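Local coordinates for protein tryptophan decarboxylase 1 (Oryza sativa subsp. japonica, PDB 6KHO) that decarboxylates L-tryptophan to tryptamine and 5-hydroxy-L-tryptophan to serotonin, using pyridoxal 5'-phosphate as cofactor in a homodimer, at residues A134-E139 with T371-M376; V170-T175 with M179-V184; A220-G225 with A229-I234; S327-L332 with D337-Y342. All coordinates share one frame; numbering follows the deposited sequence.

Contact 1 of 4, residues A134-E139 with T371-M376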
# COMPACT_ATOMS: atom_id res chain seq x y z
N ALA A 134 14.32 14.02 2.12
CA ALA A 134 14.75 13.03 3.10
C ALA A 134 14.00 11.71 2.96
O ALA A 134 14.58 10.65 3.17
CB ALA A 134 14.56 13.59 4.53
N ALA A 135 12.71 11.75 2.60
CA ALA A 135 11.94 10.51 2.53
C ALA A 135 12.45 9.60 1.42
O ALA A 135 12.54 8.38 1.59
CB ALA A 135 10.46 10.82 2.32
N THR A 136 12.80 10.19 0.28
CA THR A 136 13.30 9.39 -0.84
C THR A 136 14.75 8.99 -0.63
O THR A 136 15.11 7.84 -0.87
CB THR A 136 13.12 10.19 -2.13
OG1 THR A 136 11.72 10.27 -2.44
CG2 THR A 136 13.91 9.55 -3.30
N GLU A 137 15.58 9.92 -0.15
CA GLU A 137 16.99 9.58 0.05
C GLU A 137 17.17 8.57 1.18
O GLU A 137 18.08 7.75 1.11
CB GLU A 137 17.79 10.86 0.32
CG GLU A 137 17.74 11.81 -0.89
CD GLU A 137 19.00 12.65 -1.08
OE1 GLU A 137 20.02 12.43 -0.38
OE2 GLU A 137 18.96 13.55 -1.94
N MET A 138 16.34 8.63 2.22
CA MET A 138 16.46 7.61 3.26
C MET A 138 15.96 6.26 2.78
O MET A 138 16.49 5.21 3.18
CB MET A 138 15.69 8.01 4.52
CG MET A 138 15.77 6.94 5.62
SD MET A 138 15.70 7.63 7.29
CE MET A 138 17.45 8.05 7.52
N GLU A 139 14.92 6.25 1.95
CA GLU A 139 14.49 4.98 1.37
C GLU A 139 15.62 4.37 0.55
O GLU A 139 15.89 3.16 0.65
CB GLU A 139 13.25 5.18 0.51
CG GLU A 139 12.75 3.89 -0.13
CD GLU A 139 11.28 3.96 -0.51
OE1 GLU A 139 10.52 4.73 0.14
OE2 GLU A 139 10.90 3.27 -1.48
N THR A 371 15.56 9.74 -8.62
CA THR A 371 14.49 8.84 -9.04
C THR A 371 13.25 9.18 -8.22
O THR A 371 13.28 9.13 -6.99
CB THR A 371 14.87 7.36 -8.87
OG1 THR A 371 15.98 7.05 -9.71
CG2 THR A 371 13.70 6.46 -9.30
N ASP A 372 12.18 9.59 -8.90
CA ASP A 372 10.90 9.80 -8.24
C ASP A 372 10.22 8.45 -8.10
O ASP A 372 10.00 7.75 -9.10
CB ASP A 372 10.04 10.78 -9.03
CG ASP A 372 10.72 12.13 -9.21
OD1 ASP A 372 11.18 12.70 -8.20
OD2 ASP A 372 10.81 12.62 -10.36
N LEU A 373 9.92 8.07 -6.85
CA LEU A 373 9.53 6.68 -6.61
C LEU A 373 8.10 6.39 -7.03
O LEU A 373 7.73 5.21 -7.12
CB LEU A 373 9.77 6.30 -5.15
CG LEU A 373 11.28 6.29 -4.83
CD1 LEU A 373 11.57 6.14 -3.34
CD2 LEU A 373 12.02 5.22 -5.61
N LYS A 374 7.30 7.40 -7.37
CA LYS A 374 6.06 7.12 -8.08
C LYS A 374 6.31 6.37 -9.39
O LYS A 374 5.42 5.66 -9.87
CB LYS A 374 5.30 8.41 -8.38
CG LYS A 374 6.03 9.34 -9.34
CD LYS A 374 5.12 10.52 -9.69
CE LYS A 374 5.73 11.40 -10.76
NZ LYS A 374 5.66 10.71 -12.09
N ASP A 375 7.51 6.49 -9.97
CA ASP A 375 7.82 5.85 -11.23
C ASP A 375 8.33 4.42 -11.04
O ASP A 375 8.71 3.78 -12.02
CB ASP A 375 8.86 6.68 -12.00
CG ASP A 375 8.36 8.07 -12.40
OD1 ASP A 375 7.13 8.28 -12.51
OD2 ASP A 375 9.20 8.95 -12.61
N MET A 376 8.32 3.91 -9.81
CA MET A 376 8.73 2.55 -9.51
C MET A 376 7.62 1.74 -8.84
O MET A 376 7.90 0.67 -8.29
CB MET A 376 9.98 2.55 -8.61
CG MET A 376 11.19 3.20 -9.24
SD MET A 376 12.07 1.98 -10.22
CE MET A 376 12.76 0.93 -8.94
O HOH W 1 10.07 10.06 -4.73

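Contact 2 of 4, residues V170-T175 with M179-V184. With PLP (pyridoxal-5'-phosphate), chain C.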
# COMPACT_ATOMS: atom_id res chain seq x y z
N VAL A 170 13.09 -0.27 -4.62
CA VAL A 170 11.94 0.48 -4.14
C VAL A 170 11.30 -0.31 -3.01
O VAL A 170 11.24 -1.54 -3.06
CB VAL A 170 10.93 0.79 -5.27
CG1 VAL A 170 10.39 -0.52 -5.89
CG2 VAL A 170 9.77 1.67 -4.74
N ILE A 171 10.82 0.39 -1.99
CA ILE A 171 10.02 -0.23 -0.95
C ILE A 171 8.56 -0.16 -1.38
O ILE A 171 8.04 0.93 -1.64
CB ILE A 171 10.23 0.45 0.41
CG1 ILE A 171 11.69 0.32 0.86
CG2 ILE A 171 9.28 -0.15 1.44
CD1 ILE A 171 12.01 1.18 2.13
N LEU A 172 7.92 -1.32 -1.46
CA LEU A 172 6.51 -1.45 -1.79
C LEU A 172 5.77 -2.03 -0.59
O LEU A 172 6.37 -2.46 0.39
CB LEU A 172 6.32 -2.34 -3.03
CG LEU A 172 7.09 -1.89 -4.28
CD1 LEU A 172 7.07 -2.94 -5.39
CD2 LEU A 172 6.55 -0.56 -4.78
N GLY A 173 4.44 -2.05 -0.68
CA GLY A 173 3.65 -2.63 0.39
C GLY A 173 3.70 -4.15 0.42
O GLY A 173 3.75 -4.75 1.50
N THR A 174 3.71 -4.80 -0.75
CA THR A 174 3.47 -6.23 -0.82
C THR A 174 4.34 -6.89 -1.88
O THR A 174 4.77 -6.25 -2.85
CB THR A 174 2.00 -6.56 -1.16
OG1 THR A 174 1.66 -5.98 -2.43
CG2 THR A 174 1.04 -6.05 -0.08
N THR A 175 4.54 -8.20 -1.72
CA THR A 175 5.16 -8.98 -2.78
C THR A 175 4.31 -8.96 -4.05
O THR A 175 4.85 -8.94 -5.17
CB THR A 175 5.41 -10.41 -2.29
OG1 THR A 175 6.41 -10.38 -1.26
CG2 THR A 175 5.93 -11.31 -3.42
N MET A 179 5.65 -8.29 -7.75
CA MET A 179 5.43 -9.19 -8.87
C MET A 179 4.74 -8.47 -10.01
O MET A 179 5.11 -8.64 -11.18
CB MET A 179 4.59 -10.39 -8.43
CG MET A 179 5.37 -11.39 -7.62
SD MET A 179 4.26 -12.55 -6.79
CE MET A 179 5.46 -13.68 -6.08
N LEU A 180 3.74 -7.65 -9.70
CA LEU A 180 2.94 -7.01 -10.75
C LEU A 180 3.80 -6.06 -11.58
O LEU A 180 3.71 -6.05 -12.81
CB LEU A 180 1.76 -6.27 -10.13
CG LEU A 180 0.92 -5.38 -11.06
CD1 LEU A 180 0.38 -6.17 -12.26
CD2 LEU A 180 -0.23 -4.76 -10.30
N VAL A 181 4.62 -5.24 -10.92
CA VAL A 181 5.35 -4.24 -11.70
C VAL A 181 6.44 -4.90 -12.54
O VAL A 181 6.72 -4.46 -13.66
CB VAL A 181 5.89 -3.12 -10.79
CG1 VAL A 181 4.75 -2.40 -10.04
CG2 VAL A 181 6.95 -3.62 -9.81
N THR A 182 7.07 -5.97 -12.04
CA THR A 182 8.07 -6.64 -12.87
C THR A 182 7.41 -7.45 -13.99
O THR A 182 7.98 -7.57 -15.08
CB THR A 182 8.99 -7.54 -12.04
OG1 THR A 182 8.23 -8.52 -11.31
CG2 THR A 182 9.84 -6.70 -11.09
N LEU A 183 6.24 -8.03 -13.73
CA LEU A 183 5.49 -8.68 -14.81
C LEU A 183 5.12 -7.68 -15.90
O LEU A 183 5.15 -8.02 -17.09
CB LEU A 183 4.22 -9.34 -14.28
CG LEU A 183 4.37 -10.71 -13.63
CD1 LEU A 183 3.18 -10.95 -12.69
CD2 LEU A 183 4.43 -11.77 -14.73
N VAL A 184 4.76 -6.46 -15.51
CA VAL A 184 4.38 -5.46 -16.50
C VAL A 184 5.60 -5.06 -17.33
O VAL A 184 5.51 -4.93 -18.55
CB VAL A 184 3.72 -4.25 -15.82
CG1 VAL A 184 3.72 -3.05 -16.76
CG2 VAL A 184 2.28 -4.61 -15.43
N1 PLP C . 5.41 -14.99 -1.34
C2 PLP C . 5.98 -15.67 -0.28
C2A PLP C . 7.05 -16.70 -0.48
C3 PLP C . 5.55 -15.41 1.02
O3 PLP C . 6.11 -16.08 2.06
C4 PLP C . 4.56 -14.45 1.25
C4A PLP C . 4.37 -13.90 2.63
C5 PLP C . 3.99 -13.77 0.18
C6 PLP C . 4.42 -14.05 -1.12
C5A PLP C . 2.91 -12.76 0.49
O4P PLP C . 2.60 -11.92 -0.60
P PLP C . 1.95 -10.45 -0.35
O1P PLP C . 0.77 -10.54 0.58
O2P PLP C . 1.54 -9.92 -1.71
O3P PLP C . 2.95 -9.50 0.28

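Contact 3 of 4, residues A220-G225 with A229-I234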
# COMPACT_ATOMS: atom_id res chain seq x y z
N ALA A 220 -1.35 -11.89 -9.90
CA ALA A 220 -0.68 -10.75 -10.54
C ALA A 220 -0.58 -10.95 -12.05
O ALA A 220 -0.74 -10.00 -12.83
CB ALA A 220 0.70 -10.56 -9.91
N CYS A 221 -0.30 -12.18 -12.48
CA CYS A 221 -0.31 -12.49 -13.91
C CYS A 221 -1.64 -12.12 -14.55
O CYS A 221 -1.69 -11.42 -15.57
CB CYS A 221 -0.00 -13.98 -14.12
SG CYS A 221 1.67 -14.43 -13.71
N ARG A 222 -2.75 -12.56 -13.93
CA ARG A 222 -4.07 -12.23 -14.45
C ARG A 222 -4.32 -10.72 -14.44
O ARG A 222 -4.89 -10.17 -15.39
CB ARG A 222 -5.14 -12.98 -13.66
CG ARG A 222 -4.96 -14.52 -13.75
CD ARG A 222 -6.09 -15.34 -13.09
NE ARG A 222 -6.67 -14.69 -11.92
CZ ARG A 222 -6.49 -15.07 -10.65
NH1 ARG A 222 -5.74 -16.13 -10.37
NH2 ARG A 222 -7.07 -14.39 -9.66
N LEU A 223 -3.88 -10.03 -13.37
CA LEU A 223 -4.02 -8.58 -13.32
C LEU A 223 -3.36 -7.91 -14.52
O LEU A 223 -3.94 -7.02 -15.15
CB LEU A 223 -3.41 -8.04 -12.02
CG LEU A 223 -4.18 -8.20 -10.70
CD1 LEU A 223 -3.38 -7.60 -9.55
CD2 LEU A 223 -5.56 -7.54 -10.78
N ALA A 224 -2.12 -8.31 -14.82
CA ALA A 224 -1.36 -7.73 -15.91
C ALA A 224 -1.86 -8.16 -17.29
O ALA A 224 -1.33 -7.67 -18.30
CB ALA A 224 0.12 -8.09 -15.76
N GLY A 225 -2.85 -9.04 -17.37
CA GLY A 225 -3.48 -9.37 -18.63
C GLY A 225 -2.96 -10.59 -19.35
O GLY A 225 -3.28 -10.78 -20.53
N ALA A 229 -4.68 -19.51 -19.90
CA ALA A 229 -4.21 -20.73 -20.56
C ALA A 229 -2.70 -20.76 -20.72
O ALA A 229 -2.14 -21.84 -20.95
CB ALA A 229 -4.87 -20.88 -21.92
N ASN A 230 -2.03 -19.62 -20.60
CA ASN A 230 -0.59 -19.53 -20.79
C ASN A 230 0.18 -19.31 -19.49
O ASN A 230 1.39 -19.08 -19.53
CB ASN A 230 -0.27 -18.42 -21.80
CG ASN A 230 -0.89 -18.69 -23.16
OD1 ASN A 230 -1.13 -19.84 -23.52
ND2 ASN A 230 -1.13 -17.63 -23.92
N ILE A 231 -0.50 -19.36 -18.35
CA ILE A 231 0.15 -19.25 -17.04
C ILE A 231 0.48 -20.67 -16.58
O ILE A 231 -0.39 -21.40 -16.13
CB ILE A 231 -0.74 -18.51 -16.04
CG1 ILE A 231 -1.05 -17.11 -16.55
CG2 ILE A 231 -0.06 -18.44 -14.70
CD1 ILE A 231 -2.16 -16.41 -15.79
N ARG A 232 1.76 -21.04 -16.69
CA ARG A 232 2.20 -22.41 -16.45
C ARG A 232 2.58 -22.62 -14.99
O ARG A 232 3.52 -21.99 -14.49
CB ARG A 232 3.41 -22.75 -17.33
CG ARG A 232 3.21 -22.48 -18.79
CD ARG A 232 2.67 -23.70 -19.50
NE ARG A 232 2.42 -23.40 -20.91
CZ ARG A 232 1.23 -23.08 -21.40
NH1 ARG A 232 0.17 -23.01 -20.60
NH2 ARG A 232 1.09 -22.83 -22.70
N SER A 233 1.86 -23.52 -14.31
CA SER A 233 2.20 -23.95 -12.96
C SER A 233 2.92 -25.29 -13.06
O SER A 233 2.29 -26.32 -13.28
CB SER A 233 0.95 -24.04 -12.09
OG SER A 233 1.26 -24.57 -10.82
N ILE A 234 4.23 -25.27 -12.90
CA ILE A 234 5.05 -26.45 -13.16
C ILE A 234 4.99 -27.39 -11.96
O ILE A 234 5.27 -26.95 -10.83
CB ILE A 234 6.49 -26.05 -13.48
CG1 ILE A 234 6.50 -25.21 -14.75
CG2 ILE A 234 7.37 -27.28 -13.64
CD1 ILE A 234 7.87 -24.88 -15.24

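Contact 4 of 4, residues S327-L332 with D337-Y342. With PLP (pyridoxal-5'-phosphate), chain C.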
# COMPACT_ATOMS: atom_id res chain seq x y z
N SER A 327 10.57 -9.43 2.10
CA SER A 327 9.72 -8.62 2.98
C SER A 327 10.33 -8.55 4.37
O SER A 327 10.26 -9.53 5.13
CB SER A 327 8.31 -9.19 3.04
OG SER A 327 7.66 -9.02 1.79
N PRO A 328 10.94 -7.43 4.74
CA PRO A 328 11.29 -7.23 6.15
C PRO A 328 10.09 -7.37 7.07
O PRO A 328 10.27 -7.74 8.23
CB PRO A 328 11.85 -5.80 6.17
CG PRO A 328 12.38 -5.59 4.78
CD PRO A 328 11.41 -6.32 3.88
N HIS A 329 8.87 -7.14 6.57
CA HIS A 329 7.73 -7.30 7.47
C HIS A 329 7.38 -8.76 7.73
O HIS A 329 6.43 -9.03 8.47
CB HIS A 329 6.50 -6.50 6.98
CG HIS A 329 5.80 -7.08 5.78
ND1 HIS A 329 5.43 -6.30 4.71
CD2 HIS A 329 5.32 -8.32 5.53
CE1 HIS A 329 4.78 -7.05 3.83
NE2 HIS A 329 4.71 -8.28 4.30
N LYS A 330 8.13 -9.70 7.16
CA LYS A 330 8.03 -11.08 7.61
C LYS A 330 9.03 -11.31 8.73
O LYS A 330 8.67 -11.25 9.90
CB LYS A 330 8.28 -12.06 6.46
CG LYS A 330 7.23 -11.98 5.38
CD LYS A 330 6.25 -13.10 5.48
CE LYS A 330 5.81 -13.51 4.10
NZ LYS A 330 4.36 -13.69 4.04
N TRP A 331 10.30 -11.48 8.37
CA TRP A 331 11.31 -11.99 9.30
C TRP A 331 12.41 -10.98 9.62
O TRP A 331 13.51 -11.37 10.01
CB TRP A 331 11.91 -13.28 8.72
CG TRP A 331 12.51 -14.24 9.71
CD1 TRP A 331 12.50 -14.15 11.08
CD2 TRP A 331 13.22 -15.45 9.39
NE1 TRP A 331 13.16 -15.24 11.63
CE2 TRP A 331 13.61 -16.04 10.61
CE3 TRP A 331 13.55 -16.09 8.19
CZ2 TRP A 331 14.32 -17.24 10.66
CZ3 TRP A 331 14.26 -17.27 8.24
CH2 TRP A 331 14.63 -17.84 9.46
N LEU A 332 12.16 -9.68 9.47
CA LEU A 332 13.22 -8.72 9.80
C LEU A 332 12.72 -7.61 10.72
O LEU A 332 13.13 -6.45 10.61
CB LEU A 332 13.86 -8.15 8.53
CG LEU A 332 15.33 -7.73 8.69
CD1 LEU A 332 16.20 -8.95 8.96
CD2 LEU A 332 15.82 -6.95 7.46
N ASP A 337 3.44 -2.26 6.55
CA ASP A 337 3.92 -3.01 5.37
C ASP A 337 5.35 -2.61 5.02
O ASP A 337 5.73 -1.44 5.17
CB ASP A 337 3.04 -2.76 4.14
CG ASP A 337 1.56 -2.62 4.46
OD1 ASP A 337 0.99 -3.55 5.08
OD2 ASP A 337 0.95 -1.58 4.10
N CYS A 338 6.12 -3.57 4.51
CA CYS A 338 7.49 -3.30 4.09
C CYS A 338 8.02 -4.44 3.21
O CYS A 338 8.49 -5.46 3.73
CB CYS A 338 8.40 -3.11 5.31
SG CYS A 338 10.10 -2.59 4.85
N THR A 339 7.94 -4.30 1.89
CA THR A 339 8.53 -5.26 0.96
C THR A 339 9.54 -4.52 0.11
O THR A 339 9.24 -3.45 -0.42
CB THR A 339 7.47 -5.90 0.06
OG1 THR A 339 6.49 -6.56 0.87
CG2 THR A 339 8.11 -6.93 -0.90
N CYS A 340 10.74 -5.09 -0.03
CA CYS A 340 11.82 -4.46 -0.77
C CYS A 340 11.99 -5.16 -2.11
O CYS A 340 12.15 -6.38 -2.15
CB CYS A 340 13.12 -4.52 0.04
SG CYS A 340 12.96 -3.56 1.59
N LEU A 341 11.96 -4.39 -3.19
CA LEU A 341 12.19 -4.90 -4.54
C LEU A 341 13.48 -4.33 -5.09
O LEU A 341 13.68 -3.11 -5.04
CB LEU A 341 11.03 -4.52 -5.47
CG LEU A 341 11.31 -4.67 -6.97
CD1 LEU A 341 11.48 -6.17 -7.32
CD2 LEU A 341 10.19 -4.04 -7.78
N TYR A 342 14.35 -5.19 -5.62
CA TYR A 342 15.60 -4.80 -6.25
C TYR A 342 15.59 -5.24 -7.71
O TYR A 342 15.14 -6.35 -8.01
CB TYR A 342 16.82 -5.42 -5.55
CG TYR A 342 16.99 -4.97 -4.11
CD1 TYR A 342 16.38 -5.66 -3.07
CD2 TYR A 342 17.77 -3.85 -3.80
CE1 TYR A 342 16.54 -5.25 -1.75
CE2 TYR A 342 17.94 -3.44 -2.48
CZ TYR A 342 17.33 -4.14 -1.46
OH TYR A 342 17.48 -3.73 -0.16
N1 PLP C . 5.41 -14.99 -1.34
C2 PLP C . 5.98 -15.67 -0.28
C2A PLP C . 7.05 -16.70 -0.48
C3 PLP C . 5.55 -15.41 1.02
O3 PLP C . 6.11 -16.08 2.06
C4 PLP C . 4.56 -14.45 1.25
C4A PLP C . 4.37 -13.90 2.63
C5 PLP C . 3.99 -13.77 0.18
C6 PLP C . 4.42 -14.05 -1.12
C5A PLP C . 2.91 -12.76 0.49
O4P PLP C . 2.60 -11.92 -0.60
P PLP C . 1.95 -10.45 -0.35
O1P PLP C . 0.77 -10.54 0.58
O2P PLP C . 1.54 -9.92 -1.71
O3P PLP C . 2.95 -9.50 0.28

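Contact 1 of 4, residues A134-E139 with T371-M376
Leu373 meets the helix 133-149 with one methyl, CD1, and this methyl carries the tight side of the contact. It lies 3.5 Å from Glu139 OE2 and also presses on Glu139 CD, the two side chains arriving from opposite directions. Glu139 holds CG anti to its backbone N (chi1 -180°) and runs on extended, which brings its carboxylate out to the leucine. That buried carboxylate is well compensated: OE1 is salt-bridged to Arg382, while OE2 accepts from Ile171 N. Leu373 CD1 also touches Thr136 CG2 at 4.1 Å, and here the side chains slide past each other.

Toward exposed Thr371 the fit is looser. Thr136 CG2 makes a bare van der Waals approach to Thr371 O, 3.8 Å away. Beside them a water links the two segments. It donates to Thr136 OG1 at 2.8 Å and accepts from Leu373 N at 2.9 Å, tying helix to loop through its two bonds. The loop 371-376 leads to Val380 and Gly381, and Gly381 N of the second subunit bonds the cofactor, an example of the shared, dimer-interface active site of this decarboxylase family.

Contact 2 of 4, residues V170-T175 with M179-V184
Met179 N donates to Thr175 O at 2.8 Å, a helical i to i+4 bond in the first turn of the helix 175-194, and the methionine side chain then turns back over the residue it is bonded to. Its CG stands beside its own backbone N (chi1 -75°) and the rest of the chain is extended, giving a straight arm. CB passes over Thr175 O, CG approaches the same oxygen at 3.5 Å, and SD comes 4.0 Å from Thr175 CG2. The tip, CE, ends 3.6 Å from Thr175 CG2, a methyl-to-methyl touch where the two side chains cross obliquely. Around this arm lie Thr216 and Phe217 of the helix 215-223 and Asp298.

Thr175 meets the cofactor chiefly through its backbone. Its N donates to O3P of the pyridoxal phosphate at 2.9 Å with an N-H...O angle of 153°, and its CG2, the methyl Met179 touches, also lies 3.9 Å from C6 of the cofactor ring. Just before it, Thr174 N-caps the helix through OG1 to Glu177 N. Farther back, Leu172 CD1 of the strand rests lightly on Val181 CG2 at 4.5 Å.

Ser176 OG of the same chain and Gly381 N of the second subunit also bond the cofactor. With the backbone N-H of Thr175, the first residue of the helix, bonded to the phosphate, the helix end would probably add electrostatic stabilisation to the anion, while the apolar end of Met179 packs on the same Thr175 methyl that lies near the cofactor ring.

Contact 3 of 4, residues A220-G225 with A229-I234
Ile231 pushes its CD1 methyl against the last turns of the helix 215-223, and that methyl makes nearly the whole contact. It reaches Cys221 CB at 3.7 Å, with Ile231 CG1 just behind at 4.1 Å from the same carbon. On the exposed side it touches Arg222 CG at 3.9 Å, where the aliphatic stem of the arginine crosses the isoleucine at about a right angle. All of it is carbon on carbon.

In the next shell, Val207 of the strand 205-210 packs on both Cys221 and Ile231, Phe218 adds to the isoleucine, and Leu183 covers the cysteine from the helix 175-194. The helix closes in a Schellman motif at Gly225, whose positive phi (96°) ends the helix. Arg222 O and Leu223 O near this end accept from Arg187 of the second subunit. On the strand side, Arg232 NH1 donates to Ala229 O at 2.6 Å, the oxygen lying near the guanidinium plane, while its NE is salt-bridged to Asp256. The arginine thus ties the 3-10 turn before the strand 231-234 to Asp256.

The unit is a beta-alpha-beta crossover, with 231-234 at one margin of the large sheet. Its chemistry divides cleanly: apolar contact seats helix on strand, whereas the polar backbone at the helix end is met by arginine, a positive charge that would suit the partial negative charge of a helix C terminus.

Contact 4 of 4, residues S327-L332 with D337-Y342
Cys338 N donates to His329 ND1 at 2.8 Å, and the bond is nearly straight, 162° at the hydrogen. The donor sits at the ring edge, only 1° out of the imidazole plane, so the ring's rotation is fixed by the backbone opposite. Chi1 of 74° puts His329 CG between its own N and carbonyl carbon, folding the ring toward Cys338, just ahead of the strand 339-343. A second polar link joins Ser327 OG and Thr339 OG1 at 2.9 Å, either of which could donate. A third, His329 N to Cys338 O at 3.3 Å, is weak.

Packing surrounds these bonds. Ser327 CB lies over one face of the imidazole, toward the rim, and Thr339 OG1 approaches CE1 obliquely. Pro328 lies alongside the strand and the residue before it, with CD just 3.0 Å from Cys338 O, a close fit, while its CG touches the sulfurs of both Cys338 and Cys340, each at 3.8 Å. Leu389 of the helix 386-420 lies against Pro328 and Cys340, and Thr175 packs on Ser327 and Thr339.

The segment held this way carries Lys330, whose NZ is modelled as joined to C4A of the cofactor (1.4 Å), consistent with an internal aldimine, though the local geometry is distorted. Anchoring Ser327, Pro328 and His329, the last next in sequence to this cofactor-bearing lysine, would help to fix the backbone from which it extends.

Overall arrangement
Leaving the N-terminal region, the chain enters the helix 133-149, where contact 1 opens, and this longest loop closes only at 371-376, so contacts 2, 3 and 4 all nest within it. These three follow in series, none crossing another. Contact 2 closes a short turn from strand 168-172 into helix 175-194. Contact 3 closes the return from helix 215-223 to the sheet margin at 231-234, and meets contact 2 where Leu183 and Leu180 pack on that helix. Contact 4 brings the cofactor lysine's turn back to strand 339-343, which pairs with strand 168-172 of contact 2. Contact 1 meets contact 2 where the helix 133-149 borders the strand 168-172.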